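Local atomic coordinates of mandalate racemase/muconate lactonizing enzyme (Unidentified, PDB entry 4E4U), a protein that probably catalyses an isomerase or lyase reaction on a carboxylate substrate, as a member of the mandelate racemase/muconate lactonizing group of the enolase superfamily. Residues M99-P112 / I359-D371. Sequence-based numbering, arbitrary orientation.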
loop_
_atom_site.group_PDB
_atom_site.type_symbol
_atom_site.label_atom_id
_atom_site.label_comp_id
_atom_site.label_asym_id
_atom_site.label_seq_id
_atom_site.Cartn_x
_atom_site.Cartn_y
_atom_site.Cartn_z
ATOM N N MET A 99 13.293 29.621 -23.515
ATOM C CA MET A 99 13.199 29.168 -24.900
ATOM C C MET A 99 13.864 30.178 -25.840
ATOM O O MET A 99 14.420 29.794 -26.870
ATOM C CB MET A 99 11.756 28.844 -25.320
ATOM C CG MET A 99 10.872 30.061 -25.546
ATOM S SD MET A 99 9.203 29.637 -26.103
ATOM C CE MET A 99 8.512 28.890 -24.625
ATOM N N ALA A 100 13.836 31.461 -25.471
ATOM C CA ALA A 100 14.569 32.487 -26.216
ATOM C C ALA A 100 16.072 32.231 -26.116
ATOM O O ALA A 100 16.803 32.415 -27.085
ATOM C CB ALA A 100 14.221 33.879 -25.720
ATOM N N CYS A 101 16.528 31.782 -24.950
ATOM C CA CYS A 101 17.922 31.361 -24.808
ATOM C C CYS A 101 18.245 30.190 -25.734
ATOM O O CYS A 101 19.288 30.196 -26.382
ATOM C CB CYS A 101 18.262 31.011 -23.351
ATOM S SG CYS A 101 18.338 32.447 -22.256
ATOM N N TRP A 102 17.361 29.197 -25.812
ATOM C CA TRP A 102 17.578 28.085 -26.743
ATOM C C TRP A 102 17.627 28.547 -28.199
ATOM O O TRP A 102 18.415 28.029 -28.992
ATOM C CB TRP A 102 16.534 26.978 -26.562
ATOM C CG TRP A 102 16.866 26.049 -25.424
ATOM C CD1 TRP A 102 16.274 26.009 -24.198
ATOM C CD2 TRP A 102 17.899 25.060 -25.409
ATOM N NE1 TRP A 102 16.860 25.034 -23.421
ATOM C CE2 TRP A 102 17.868 24.433 -24.140
ATOM C CE3 TRP A 102 18.845 24.614 -26.341
ATOM C CZ2 TRP A 102 18.739 23.402 -23.789
ATOM C CZ3 TRP A 102 19.713 23.596 -25.993
ATOM C CH2 TRP A 102 19.653 23.000 -24.728
ATOM N N ASP A 103 16.777 29.507 -28.551
ATOM C CA ASP A 103 16.792 30.093 -29.886
ATOM C C ASP A 103 18.206 30.614 -30.183
ATOM O O ASP A 103 18.767 30.349 -31.253
ATOM C CB ASP A 103 15.756 31.223 -29.948
ATOM C CG ASP A 103 15.376 31.613 -31.367
ATOM O OD1 ASP A 103 15.542 30.807 -32.313
ATOM O OD2 ASP A 103 14.884 32.749 -31.536
ATOM N N ILE A 104 18.778 31.345 -29.229
ATOM C CA ILE A 104 20.149 31.848 -29.336
ATOM C C ILE A 104 21.209 30.737 -29.377
ATOM O O ILE A 104 22.121 30.776 -30.203
ATOM C CB ILE A 104 20.434 32.857 -28.198
ATOM C CG1 ILE A 104 19.661 34.148 -28.459
ATOM C CG2 ILE A 104 21.927 33.134 -28.056
ATOM C CD1 ILE A 104 19.491 35.001 -27.234
ATOM N N ILE A 105 21.073 29.739 -28.508
ATOM C CA ILE A 105 21.992 28.604 -28.496
ATOM C C ILE A 105 22.022 27.930 -29.874
ATOM O O ILE A 105 23.097 27.658 -30.421
ATOM C CB ILE A 105 21.595 27.568 -27.404
ATOM C CG1 ILE A 105 21.722 28.162 -25.994
ATOM C CG2 ILE A 105 22.428 26.296 -27.523
ATOM C CD1 ILE A 105 21.148 27.252 -24.908
ATOM N N GLY A 106 20.842 27.679 -30.437
ATOM C CA GLY A 106 20.744 27.050 -31.744
ATOM C C GLY A 106 21.326 27.917 -32.850
ATOM O O GLY A 106 22.027 27.428 -33.745
ATOM N N LYS A 107 21.052 29.216 -32.798
ATOM C CA LYS A 107 21.605 30.109 -33.812
ATOM C C LYS A 107 23.129 30.143 -33.737
ATOM O O LYS A 107 23.808 30.139 -34.765
ATOM C CB LYS A 107 21.026 31.515 -33.674
ATOM C CG LYS A 107 19.576 31.624 -34.136
ATOM C CD LYS A 107 19.071 33.055 -34.028
ATOM C CE LYS A 107 17.576 33.117 -34.279
ATOM N NZ LYS A 107 17.074 34.519 -34.202
ATOM N N ALA A 108 23.670 30.160 -32.523
ATOM C CA ALA A 108 25.123 30.190 -32.350
ATOM C C ALA A 108 25.758 28.908 -32.886
ATOM O O ALA A 108 26.835 28.936 -33.483
ATOM C CB ALA A 108 25.486 30.406 -30.884
ATOM N N ALA A 109 25.075 27.782 -32.680
ATOM C CA ALA A 109 25.557 26.479 -33.139
ATOM C C ALA A 109 25.206 26.204 -34.606
ATOM O O ALA A 109 25.686 25.231 -35.189
ATOM C CB ALA A 109 25.008 25.371 -32.243
ATOM N N ALA A 110 24.380 27.071 -35.195
ATOM C CA ALA A 110 23.818 26.845 -36.535
ATOM C C ALA A 110 23.072 25.505 -36.628
ATOM O O ALA A 110 23.202 24.772 -37.610
ATOM C CB ALA A 110 24.900 26.963 -37.637
ATOM N N LYS A 111 22.286 25.194 -35.600
ATOM C CA LYS A 111 21.458 23.984 -35.588
ATOM C C LYS A 111 20.063 24.298 -35.066
ATOM O O LYS A 111 19.907 25.162 -34.204
ATOM C CB LYS A 111 22.056 22.908 -34.669
ATOM C CG LYS A 111 23.463 22.441 -35.015
ATOM C CD LYS A 111 23.550 21.829 -36.396
ATOM C CE LYS A 111 22.751 20.561 -36.512
ATOM N NZ LYS A 111 22.997 19.935 -37.852
ATOM N N PRO A 112 19.044 23.571 -35.560
ATOM C CA PRO A 112 17.744 23.598 -34.882
ATOM C C PRO A 112 17.926 23.121 -33.439
ATOM O O PRO A 112 18.797 22.278 -33.164
ATOM C CB PRO A 112 16.920 22.559 -35.650
ATOM C CG PRO A 112 17.587 22.442 -36.986
ATOM C CD PRO A 112 19.053 22.648 -36.707
ATOM N N ILE A 359 5.240 20.166 -40.319
ATOM C CA ILE A 359 6.565 19.889 -40.855
ATOM C C ILE A 359 7.575 20.783 -40.149
ATOM O O ILE A 359 7.577 21.990 -40.364
ATOM C CB ILE A 359 6.623 20.193 -42.365
ATOM C CG1 ILE A 359 5.454 19.523 -43.095
ATOM C CG2 ILE A 359 7.984 19.796 -42.939
ATOM C CD1 ILE A 359 5.394 18.022 -42.920
ATOM N N PRO A 360 8.431 20.202 -39.290
ATOM C CA PRO A 360 9.372 21.031 -38.520
ATOM C C PRO A 360 10.340 21.823 -39.389
ATOM O O PRO A 360 10.788 21.346 -40.434
ATOM C CB PRO A 360 10.153 20.004 -37.695
ATOM C CG PRO A 360 9.226 18.829 -37.586
ATOM C CD PRO A 360 8.506 18.784 -38.906
ATOM N N SER A 361 10.663 23.032 -38.945
ATOM C CA SER A 361 11.664 23.855 -39.611
ATOM C C SER A 361 13.040 23.187 -39.588
ATOM O O SER A 361 13.356 22.438 -38.664
ATOM C CB SER A 361 11.743 25.215 -38.919
ATOM O OG SER A 361 12.778 26.007 -39.465
ATOM N N ASN A 362 13.846 23.460 -40.610
ATOM C CA ASN A 362 15.244 23.037 -40.637
ATOM C C ASN A 362 16.184 24.187 -40.287
ATOM O O ASN A 362 17.409 24.038 -40.315
ATOM C CB ASN A 362 15.596 22.461 -42.012
ATOM C CG ASN A 362 14.846 21.179 -42.311
ATOM O OD1 ASN A 362 14.767 20.285 -41.468
ATOM N ND2 ASN A 362 14.274 21.089 -43.507
ATOM N N GLU A 363 15.606 25.334 -39.947
ATOM C CA GLU A 363 16.389 26.523 -39.635
ATOM C C GLU A 363 16.966 26.476 -38.221
ATOM O O GLU A 363 16.444 25.769 -37.356
ATOM C CB GLU A 363 15.539 27.778 -39.833
ATOM C CG GLU A 363 15.225 28.057 -41.300
ATOM C CD GLU A 363 16.472 28.015 -42.175
ATOM O OE1 GLU A 363 17.353 28.886 -42.000
ATOM O OE2 GLU A 363 16.575 27.105 -43.027
ATOM N N PRO A 364 18.066 27.214 -37.986
ATOM C CA PRO A 364 18.675 27.204 -36.649
ATOM C C PRO A 364 17.764 27.784 -35.569
ATOM O O PRO A 364 16.886 28.609 -35.848
ATOM C CB PRO A 364 19.919 28.085 -36.823
ATOM C CG PRO A 364 20.239 27.996 -38.290
ATOM C CD PRO A 364 18.894 27.938 -38.966
ATOM N N GLY A 365 17.975 27.344 -34.334
ATOM C CA GLY A 365 17.198 27.846 -33.215
ATOM C C GLY A 365 15.795 27.274 -33.194
ATOM O O GLY A 365 15.592 26.091 -33.486
ATOM N N LEU A 366 14.817 28.112 -32.862
ATOM C CA LEU A 366 13.431 27.664 -32.807
ATOM C C LEU A 366 12.774 27.624 -34.184
ATOM O O LEU A 366 11.659 27.123 -34.319
ATOM C CB LEU A 366 12.612 28.575 -31.894
ATOM C CG LEU A 366 13.020 28.652 -30.424
ATOM C CD1 LEU A 366 12.140 29.660 -29.686
ATOM C CD2 LEU A 366 12.964 27.285 -29.753
ATOM N N GLY A 367 13.453 28.151 -35.200
ATOM C CA GLY A 367 12.873 28.223 -36.533
ATOM C C GLY A 367 11.671 29.151 -36.618
ATOM O O GLY A 367 10.698 28.855 -37.321
ATOM N N ILE A 368 11.737 30.278 -35.912
ATOM C CA ILE A 368 10.626 31.222 -35.882
ATOM C C ILE A 368 11.158 32.638 -35.656
ATOM O O ILE A 368 12.187 32.821 -35.011
ATOM C CB ILE A 368 9.595 30.836 -34.779
ATOM C CG1 ILE A 368 8.206 31.394 -35.087
ATOM C CG2 ILE A 368 10.055 31.273 -33.406
ATOM C CD1 ILE A 368 7.518 30.668 -36.218
ATOM N N GLU A 369 10.472 33.634 -36.209
ATOM C CA GLU A 369 10.876 35.025 -36.029
ATOM C C GLU A 369 9.665 35.924 -36.178
ATOM O O GLU A 369 8.909 35.795 -37.142
ATOM C CB GLU A 369 11.944 35.421 -37.058
ATOM C CG GLU A 369 12.483 36.843 -36.888
ATOM C CD GLU A 369 13.605 37.176 -37.857
ATOM O OE1 GLU A 369 13.933 36.331 -38.716
ATOM O OE2 GLU A 369 14.159 38.288 -37.760
ATOM N N LEU A 370 9.487 36.849 -35.241
ATOM C CA LEU A 370 8.365 37.779 -35.320
ATOM C C LEU A 370 8.544 38.796 -36.437
ATOM O O LEU A 370 9.652 39.280 -36.681
ATOM C CB LEU A 370 8.188 38.527 -34.004
ATOM C CG LEU A 370 7.758 37.699 -32.796
ATOM C CD1 LEU A 370 7.854 38.542 -31.540
ATOM C CD2 LEU A 370 6.342 37.165 -32.974
ATOM N N ASP A 371 7.439 39.118 -37.101
ATOM C CA ASP A 371 7.388 40.235 -38.025
ATOM C C ASP A 371 7.072 41.464 -37.179
ATOM O O ASP A 371 5.931 41.658 -36.754
ATOM C CB ASP A 371 6.304 39.996 -39.081
ATOM C CG ASP A 371 6.258 41.085 -40.137
ATOM O OD1 ASP A 371 6.486 42.264 -39.798
ATOM O OD2 ASP A 371 5.993 40.756 -41.312
HETATM O O HOH W 1 14.310 34.159 -33.737
HETATM O O HOH W 2 14.780 30.835 -34.937
HETATM O O HOH W 3 15.456 34.324 -37.037
#
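Asp-103 meets the type II' turn of Pro-364 to Gly-367 as a worked example of how a buried carboxylate can join a helix to an irregular loop. Followed outward, its CB packs against Leu-366, 3.8 Å from CG, the two side chains crossing at about a right angle. The carboxylate carbon CG sits beside Leu-366 N and CG. Holding CG anti to the backbone N (chi1 -162°) turns the acid to the loop. There OD1 accepts a nearly straight bond (176°) from Leu-366 N, 2.8 Å away. The donor arrives on the anti side of OD1, 34° out of the carboxylate plane. A water lies 2.7 Å from OD1. The other oxygen, OD2, takes a bond from Val-37 N and one from a second water, which donates in turn to Ile-368 O and accepts from Lys-107 NZ; that lysine also bonds to Glu-35 O.

Beyond the acid, Leu-366 sends CD1 to within 3.6 Å of Met-99 O. Close packing of backbones does the rest: helix and turn touch directly at Gly-106 and Gly-365, whose CA atoms lie 3.9 Å apart. The helix ends in a Schellman motif with Ala-110 as its C' residue, and the chain then turns so that Lys-111 O receives Gly-365 N at 2.9 Å. Pro-364 lays CB near Gly-106 O, while Pro-112 brings CG to 3.5 Å from Glu-363 O.

The contact thus joins the last helix of the N-terminal capping domain to the loop that runs from strand 357-359 back to that domain, where Leu-370 packs on Phe-25. With a backbone N-H on each oxygen, water close to both and a long salt bridge to Lys-107, the chemistry is consistent with an ionised Asp-103 whose buried charge is shared among several partners.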